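Local coordinates for staphylococcal superantigen-like 1 (Staphylococcus aureus, PDB 4O1N), which probably acts as a secreted virulence protease, cleaving host collagens and cytokines such as IL8, IL17A and interferon gamma, at residues I171-N176 / N204-E209. Numbering follows the deposited sequence.
Sequences ITITMN and NKILVE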
loop_
_atom_site.group_PDB
_atom_site.type_symbol
_atom_site.label_atom_id
_atom_site.label_comp_id
_atom_site.label_asym_id
_atom_site.label_seq_id
_atom_site.Cartn_x
_atom_site.Cartn_y
_atom_site.Cartn_z
ATOM N N ILE A 171 -12.889 3.529 -0.060
ATOM C CA ILE A 171 -11.912 4.566 0.238
ATOM C C ILE A 171 -11.832 5.523 -0.953
ATOM O O ILE A 171 -11.911 5.091 -2.091
ATOM C CB ILE A 171 -10.528 3.966 0.454
ATOM C CG1 ILE A 171 -10.534 3.124 1.741
ATOM C CG2 ILE A 171 -9.472 5.057 0.536
ATOM C CD1 ILE A 171 -9.426 2.121 1.794
ATOM N N THR A 172 -11.695 6.818 -0.690
ATOM C CA THR A 172 -11.515 7.808 -1.748
ATOM C C THR A 172 -10.372 8.740 -1.407
ATOM O O THR A 172 -10.411 9.428 -0.428
ATOM C CB THR A 172 -12.788 8.616 -1.953
ATOM O OG1 THR A 172 -13.857 7.698 -2.184
ATOM C CG2 THR A 172 -12.641 9.558 -3.140
ATOM N N ILE A 173 -9.327 8.718 -2.209
ATOM C CA ILE A 173 -8.194 9.600 -1.994
ATOM C C ILE A 173 -8.350 10.679 -3.009
ATOM O O ILE A 173 -8.399 10.379 -4.187
ATOM C CB ILE A 173 -6.835 8.873 -2.200
ATOM C CG1 ILE A 173 -6.602 7.851 -1.092
ATOM C CG2 ILE A 173 -5.673 9.855 -2.172
ATOM C CD1 ILE A 173 -6.137 6.492 -1.579
ATOM N N THR A 174 -8.432 11.922 -2.548
ATOM C CA THR A 174 -8.549 13.105 -3.420
ATOM C C THR A 174 -7.233 13.893 -3.489
ATOM O O THR A 174 -6.673 14.288 -2.449
ATOM C CB THR A 174 -9.698 14.022 -2.932
ATOM O OG1 THR A 174 -10.837 13.213 -2.585
ATOM C CG2 THR A 174 -10.106 15.015 -4.006
ATOM N N MET A 175 -6.735 14.117 -4.707
ATOM C CA MET A 175 -5.456 14.804 -4.896
ATOM C C MET A 175 -5.691 16.282 -5.004
ATOM O O MET A 175 -6.822 16.706 -5.079
ATOM C CB MET A 175 -4.736 14.306 -6.128
ATOM C CG MET A 175 -4.611 12.787 -6.234
ATOM S SD MET A 175 -3.670 12.037 -4.864
ATOM C CE MET A 175 -2.052 12.722 -5.314
ATOM N N ASN A 176 -4.621 17.062 -4.966
ATOM C CA ASN A 176 -4.689 18.504 -5.060
ATOM C C ASN A 176 -5.315 18.997 -6.342
ATOM O O ASN A 176 -5.961 20.042 -6.361
ATOM C CB ASN A 176 -3.306 19.125 -4.894
ATOM C CG ASN A 176 -2.893 19.235 -3.435
ATOM O OD1 ASN A 176 -3.687 18.998 -2.521
ATOM N ND2 ASN A 176 -1.659 19.618 -3.206
ATOM N N ASN A 204 -4.788 15.558 -0.743
ATOM C CA ASN A 204 -5.513 16.618 -0.070
ATOM C C ASN A 204 -6.410 16.021 0.959
ATOM O O ASN A 204 -6.521 16.549 2.061
ATOM C CB ASN A 204 -6.381 17.367 -1.076
ATOM C CG ASN A 204 -7.203 18.485 -0.438
ATOM O OD1 ASN A 204 -6.661 19.511 -0.034
ATOM N ND2 ASN A 204 -8.511 18.298 -0.365
ATOM N N LYS A 205 -7.098 14.944 0.597
ATOM C CA LYS A 205 -8.016 14.323 1.540
ATOM C C LYS A 205 -8.169 12.805 1.353
ATOM O O LYS A 205 -8.153 12.289 0.244
ATOM C CB LYS A 205 -9.390 14.988 1.427
ATOM C CG LYS A 205 -10.426 14.430 2.385
ATOM C CD LYS A 205 -11.728 15.212 2.320
ATOM C CE LYS A 205 -12.754 14.604 3.286
ATOM N NZ LYS A 205 -13.810 15.577 3.635
ATOM N N ILE A 206 -8.372 12.110 2.465
ATOM C CA ILE A 206 -8.708 10.707 2.421
ATOM C C ILE A 206 -9.999 10.496 3.147
ATOM O O ILE A 206 -10.103 10.860 4.319
ATOM C CB ILE A 206 -7.628 9.855 3.087
ATOM C CG1 ILE A 206 -6.382 9.853 2.208
ATOM C CG2 ILE A 206 -8.123 8.423 3.277
ATOM C CD1 ILE A 206 -5.149 9.463 2.962
ATOM N N LEU A 207 -10.954 9.912 2.425
ATOM C CA LEU A 207 -12.274 9.554 2.912
ATOM C C LEU A 207 -12.355 8.024 3.004
ATOM O O LEU A 207 -12.088 7.338 2.020
ATOM C CB LEU A 207 -13.350 10.046 1.890
ATOM C CG LEU A 207 -14.754 10.563 2.297
ATOM C CD1 LEU A 207 -15.744 10.353 1.167
ATOM C CD2 LEU A 207 -15.326 9.965 3.563
ATOM N N VAL A 208 -12.740 7.507 4.167
ATOM C CA VAL A 208 -13.090 6.093 4.314
ATOM C C VAL A 208 -14.561 5.974 4.760
ATOM O O VAL A 208 -14.885 6.338 5.887
ATOM C CB VAL A 208 -12.181 5.395 5.365
ATOM C CG1 VAL A 208 -12.603 3.948 5.607
ATOM C CG2 VAL A 208 -10.722 5.442 4.933
ATOM N N GLU A 209 -15.431 5.467 3.887
ATOM C CA GLU A 209 -16.834 5.218 4.225
ATOM C C GLU A 209 -17.059 3.736 4.520
ATOM O O GLU A 209 -16.721 2.882 3.725
ATOM C CB GLU A 209 -17.746 5.657 3.067
ATOM C CG GLU A 209 -17.819 7.166 2.895
ATOM C CD GLU A 209 -18.381 7.591 1.554
ATOM O OE1 GLU A 209 -19.496 8.164 1.531
ATOM O OE2 GLU A 209 -17.702 7.361 0.532
HETATM O O HOH W 1 -14.949 6.857 0.115
#
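Thr-172 and Leu-207 form a hydrogen-bonded antiparallel pair, Thr-172 N reaching Leu-207 O at 2.8 Å and Leu-207 N returning to Thr-172 O at 2.9 Å, while the strand axes run 169° apart. Two residues on, Thr-174 and Lys-205 repeat the two-bond pair, Thr-174 N giving to Lys-205 O, and Asn-204 N adds a third bond: Thr-174 O accepts from Asn-204 N at 2.8 Å and, on a lone pair, in a longer bond from Lys-205 N at 3.1 Å. Two residues thus face one, a classic beta bulge near the end of strand 171-175. Beyond it, the side chain of Asn-176 crosses that of Asn-204 at about a right angle, its OD1 3.5 Å from Asn-204 CB.

The pairing lies in the C-terminal beta-grasp domain, where strand 203-210 is flanked by 171-175 and, in parallel, by 120-125. Ile-171, Ile-173, Ile-206 and Val-208 share the buried face, where the three isoleucines meet Leu-147 and Leu-151 of helix 144-159. With CG1 anti to the carbonyl carbon in both (chi1 -69° and -71°), Ile-173 and Ile-206 lie side by side, CG1 to CG1 at 3.9 Å; Ile-171 CG1 meets Val-208 CG2 likewise.

The other face is more polar. Thr-172 and Leu-207 meet there CB to CB, and a water bridges Thr-172 OG1 and Glu-209 OE2, 2.8 Å from the latter. Lys-205, fully extended, carries its ammonium away from Thr-174 to a salt bridge with Glu-122.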